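Local coordinates for acetylcholine-binding protein (Bulinus truncatus, PDB 2BJ0), which probably binds acetylcholine as a soluble pentamer whose subunits resemble the ligand-binding domain of nicotinic acetylcholine receptors, at residues A[87-100]-A[111-123]. Residues are numbered along the deposited sequence; the frame is centred on the assembly and turned at random.
Sequences FYNAIAAPELLSAD and IYVPSQRVRFTCD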
# COMPACT_ATOMS: atom_id res chain seq x y z
N PHE A 87 1.39 11.01 15.87
CA PHE A 87 1.52 12.46 15.83
C PHE A 87 0.12 13.03 15.87
O PHE A 87 -0.62 12.97 14.87
CB PHE A 87 2.24 12.90 14.57
CG PHE A 87 3.65 12.37 14.47
CD1 PHE A 87 4.68 13.02 15.13
CD2 PHE A 87 3.94 11.25 13.70
CE1 PHE A 87 5.99 12.54 15.05
CE2 PHE A 87 5.26 10.77 13.63
CZ PHE A 87 6.28 11.42 14.30
N TYR A 88 -0.24 13.62 17.01
CA TYR A 88 -1.58 14.12 17.26
C TYR A 88 -2.00 15.22 16.29
O TYR A 88 -3.21 15.38 16.03
CB TYR A 88 -1.67 14.61 18.71
CG TYR A 88 -2.08 13.52 19.67
CD1 TYR A 88 -1.25 12.42 19.94
CD2 TYR A 88 -3.35 13.55 20.27
CE1 TYR A 88 -1.65 11.40 20.82
CE2 TYR A 88 -3.78 12.55 21.14
CZ TYR A 88 -2.93 11.48 21.42
OH TYR A 88 -3.41 10.49 22.28
N ASN A 89 -1.04 15.98 15.76
CA ASN A 89 -1.37 17.06 14.85
C ASN A 89 -0.98 16.75 13.40
O ASN A 89 -0.82 17.65 12.60
CB ASN A 89 -0.79 18.41 15.31
CG ASN A 89 0.73 18.43 15.39
OD1 ASN A 89 1.40 17.46 15.77
ND2 ASN A 89 1.29 19.59 15.06
N ALA A 90 -0.79 15.49 13.09
CA ALA A 90 -0.39 15.12 11.73
C ALA A 90 -1.58 15.29 10.81
O ALA A 90 -2.74 15.10 11.22
CB ALA A 90 0.11 13.69 11.68
N ILE A 91 -1.31 15.70 9.58
CA ILE A 91 -2.37 15.90 8.63
C ILE A 91 -2.23 14.93 7.45
O ILE A 91 -2.99 15.00 6.51
CB ILE A 91 -2.44 17.38 8.15
CG1 ILE A 91 -1.26 17.73 7.26
CG2 ILE A 91 -2.59 18.38 9.37
CD1 ILE A 91 -1.52 19.00 6.39
N ALA A 92 -1.25 14.05 7.50
CA ALA A 92 -1.08 12.98 6.50
C ALA A 92 -0.45 11.83 7.27
O ALA A 92 0.10 12.07 8.36
CB ALA A 92 -0.18 13.45 5.34
N ALA A 93 -0.61 10.58 6.80
CA ALA A 93 -0.04 9.42 7.51
C ALA A 93 1.49 9.57 7.46
O ALA A 93 2.02 9.84 6.38
CB ALA A 93 -0.49 8.08 6.83
N PRO A 94 2.21 9.49 8.57
CA PRO A 94 3.67 9.66 8.49
C PRO A 94 4.26 8.52 7.68
O PRO A 94 3.80 7.39 7.81
CB PRO A 94 4.12 9.56 9.94
CG PRO A 94 3.04 8.85 10.60
CD PRO A 94 1.75 9.32 9.96
N GLU A 95 5.26 8.81 6.86
CA GLU A 95 5.80 7.82 5.96
C GLU A 95 7.09 7.32 6.56
O GLU A 95 7.99 8.12 6.89
CB GLU A 95 6.05 8.43 4.58
CG GLU A 95 6.54 7.40 3.57
CD GLU A 95 6.55 7.95 2.16
OE1 GLU A 95 7.46 8.71 1.83
OE2 GLU A 95 5.63 7.61 1.38
N LEU A 96 7.17 6.01 6.76
CA LEU A 96 8.37 5.40 7.28
C LEU A 96 9.45 5.32 6.22
O LEU A 96 9.21 4.85 5.07
CB LEU A 96 8.05 4.02 7.86
CG LEU A 96 9.19 3.19 8.42
CD1 LEU A 96 9.66 3.80 9.73
CD2 LEU A 96 8.70 1.74 8.62
N LEU A 97 10.65 5.78 6.60
CA LEU A 97 11.77 5.92 5.67
C LEU A 97 12.95 4.97 5.94
O LEU A 97 13.95 4.96 5.21
CB LEU A 97 12.26 7.37 5.71
CG LEU A 97 11.26 8.53 5.57
CD1 LEU A 97 11.97 9.88 5.85
CD2 LEU A 97 10.70 8.53 4.18
N SER A 98 12.85 4.16 6.97
CA SER A 98 13.97 3.30 7.40
C SER A 98 13.40 1.89 7.61
O SER A 98 12.19 1.72 7.64
CB SER A 98 14.51 3.83 8.72
OG SER A 98 13.43 3.96 9.64
N ALA A 99 14.27 0.90 7.80
CA ALA A 99 13.86 -0.48 8.05
C ALA A 99 13.12 -0.59 9.39
O ALA A 99 13.51 0.03 10.37
CB ALA A 99 15.08 -1.38 8.07
N ASP A 100 12.05 -1.37 9.43
CA ASP A 100 11.20 -1.42 10.62
C ASP A 100 11.61 -2.54 11.57
O ASP A 100 11.01 -3.62 11.59
CB ASP A 100 9.73 -1.55 10.23
CG ASP A 100 8.80 -0.80 11.16
OD1 ASP A 100 9.29 -0.04 12.02
OD2 ASP A 100 7.56 -0.92 11.09
N ILE A 111 15.39 -0.70 21.85
CA ILE A 111 15.49 0.58 21.18
C ILE A 111 14.82 0.45 19.81
O ILE A 111 15.00 -0.57 19.11
CB ILE A 111 16.97 1.05 21.02
CG1 ILE A 111 17.66 1.10 22.41
CG2 ILE A 111 16.99 2.44 20.38
CD1 ILE A 111 19.24 1.34 22.43
N TYR A 112 14.03 1.48 19.47
CA TYR A 112 13.36 1.59 18.20
C TYR A 112 13.52 3.04 17.69
O TYR A 112 13.20 4.00 18.39
CB TYR A 112 11.90 1.20 18.39
CG TYR A 112 11.03 1.27 17.14
CD1 TYR A 112 11.46 0.75 15.91
CD2 TYR A 112 9.76 1.83 17.22
CE1 TYR A 112 10.64 0.82 14.76
CE2 TYR A 112 8.94 1.92 16.10
CZ TYR A 112 9.37 1.40 14.87
OH TYR A 112 8.51 1.50 13.79
N VAL A 113 14.05 3.18 16.47
CA VAL A 113 14.35 4.48 15.90
C VAL A 113 13.80 4.54 14.49
O VAL A 113 14.53 4.36 13.55
CB VAL A 113 15.87 4.79 15.86
CG1 VAL A 113 16.12 6.26 15.39
CG2 VAL A 113 16.52 4.57 17.22
N PRO A 114 12.50 4.80 14.36
CA PRO A 114 11.94 5.03 13.04
C PRO A 114 12.33 6.42 12.44
O PRO A 114 12.25 7.42 13.13
CB PRO A 114 10.41 4.97 13.29
CG PRO A 114 10.20 5.22 14.74
CD PRO A 114 11.50 4.89 15.44
N SER A 115 12.77 6.46 11.18
CA SER A 115 12.83 7.73 10.48
C SER A 115 11.52 7.95 9.72
O SER A 115 11.15 7.09 8.87
CB SER A 115 14.03 7.77 9.54
OG SER A 115 14.08 9.05 8.88
N GLN A 116 10.81 9.06 9.98
CA GLN A 116 9.52 9.32 9.27
C GLN A 116 9.41 10.71 8.71
O GLN A 116 9.90 11.69 9.30
CB GLN A 116 8.30 9.08 10.18
CG GLN A 116 8.29 7.71 10.91
CD GLN A 116 7.36 7.72 12.09
OE1 GLN A 116 7.69 8.26 13.18
NE2 GLN A 116 6.20 7.16 11.91
N ARG A 117 8.74 10.80 7.56
CA ARG A 117 8.37 12.08 6.97
C ARG A 117 6.96 12.41 7.46
O ARG A 117 6.02 11.67 7.17
CB ARG A 117 8.39 12.02 5.43
CG ARG A 117 7.95 13.36 4.86
CD ARG A 117 8.08 13.54 3.34
NE ARG A 117 7.61 12.39 2.57
CZ ARG A 117 6.90 12.49 1.46
NH1 ARG A 117 6.52 13.67 0.99
NH2 ARG A 117 6.55 11.38 0.82
N VAL A 118 6.84 13.54 8.18
CA VAL A 118 5.63 13.96 8.89
C VAL A 118 5.15 15.34 8.42
O VAL A 118 5.93 16.29 8.37
CB VAL A 118 5.90 14.06 10.44
CG1 VAL A 118 4.60 14.23 11.20
CG2 VAL A 118 6.56 12.79 10.95
N ARG A 119 3.86 15.45 8.12
CA ARG A 119 3.26 16.66 7.61
C ARG A 119 2.26 17.22 8.61
O ARG A 119 1.48 16.48 9.19
CB ARG A 119 2.54 16.38 6.28
CG ARG A 119 2.08 17.65 5.50
CD ARG A 119 1.12 17.31 4.31
NE ARG A 119 1.83 16.50 3.32
CZ ARG A 119 1.27 15.75 2.36
NH1 ARG A 119 -0.06 15.67 2.24
NH2 ARG A 119 2.05 15.06 1.52
N PHE A 120 2.24 18.54 8.75
CA PHE A 120 1.35 19.19 9.73
C PHE A 120 1.17 20.66 9.38
O PHE A 120 1.91 21.19 8.58
CB PHE A 120 1.92 19.01 11.14
CG PHE A 120 3.30 19.56 11.30
CD1 PHE A 120 3.49 20.90 11.67
CD2 PHE A 120 4.41 18.76 11.06
CE1 PHE A 120 4.77 21.44 11.81
CE2 PHE A 120 5.69 19.28 11.19
CZ PHE A 120 5.88 20.63 11.57
N THR A 121 0.16 21.33 9.95
CA THR A 121 -0.06 22.73 9.63
C THR A 121 0.68 23.62 10.60
O THR A 121 0.89 23.26 11.75
CB THR A 121 -1.57 23.13 9.59
OG1 THR A 121 -2.12 23.02 10.90
CG2 THR A 121 -2.38 22.11 8.85
N CYS A 122 1.07 24.80 10.10
CA CYS A 122 1.85 25.75 10.83
C CYS A 122 1.56 27.07 10.15
O CYS A 122 1.48 27.12 8.93
CB CYS A 122 3.35 25.42 10.67
SG CYS A 122 4.43 26.40 11.79
N ASP A 123 1.35 28.12 10.94
CA ASP A 123 1.31 29.50 10.38
C ASP A 123 2.69 29.98 9.91
O ASP A 123 3.59 30.23 10.73
CB ASP A 123 0.74 30.47 11.43
CG ASP A 123 0.34 31.80 10.84
OD1 ASP A 123 0.78 32.13 9.71
OD2 ASP A 123 -0.42 32.59 11.45
O HOH W 1 -2.44 16.24 3.73
O HOH W 2 2.44 12.85 8.04
O HOH W 3 3.69 12.56 5.34
O HOH W 4 12.76 2.11 11.62
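Glu95 and Arg117 form an antiparallel hydrogen-bonded pair in the immunoglobulin-like beta sandwich of the ligand-binding domain. Arg117 N gives to Glu95 O at 2.9 Å, and Glu95 N gives back to Arg117 O. In both residues CG lies anti to the backbone N (chi1 -176° and 178°), which sends the two side chains the same way, side by side; Arg117 then bends at chi3. Arg117 NH2 meets Glu95 OE1 in a nearly straight salt bridge of 3.0 Å, in the guanidinium plane but from above the carboxylate plane. Arg117 NH1 also pairs with Glu47, and Glu95 OE1 accepts from Ala93 N of a neighbouring subunit, so the bridge lies at a subunit interface.

The non-hydrogen-bonded pair Leu96 and Gln116 faces the other way. Here the Gln116 amide reaches between Pro94, which its NE2 touches, and the edge of the Phe87 ring, where OE1 lies 3.5 Å from CE2. Val118 CG2 makes a CH-pi contact over one face of that ring, 3.9 Å from its centroid. The ring also packs on Leu50 and Ile137 of neighbouring strands. A serine at Phe87 would probably leave Val118 CG2 without this aromatic face and open a gap beside Leu50 and Ile137.

Beyond the strand pair, Ile91 N bonds to Arg119 O. Ala92 CB sits over the Arg119 guanidinium, whose NE pairs with Glu47. At the far end, Ser98 OG accepts a nearly straight bond from Ser115 N at 3.0 Å.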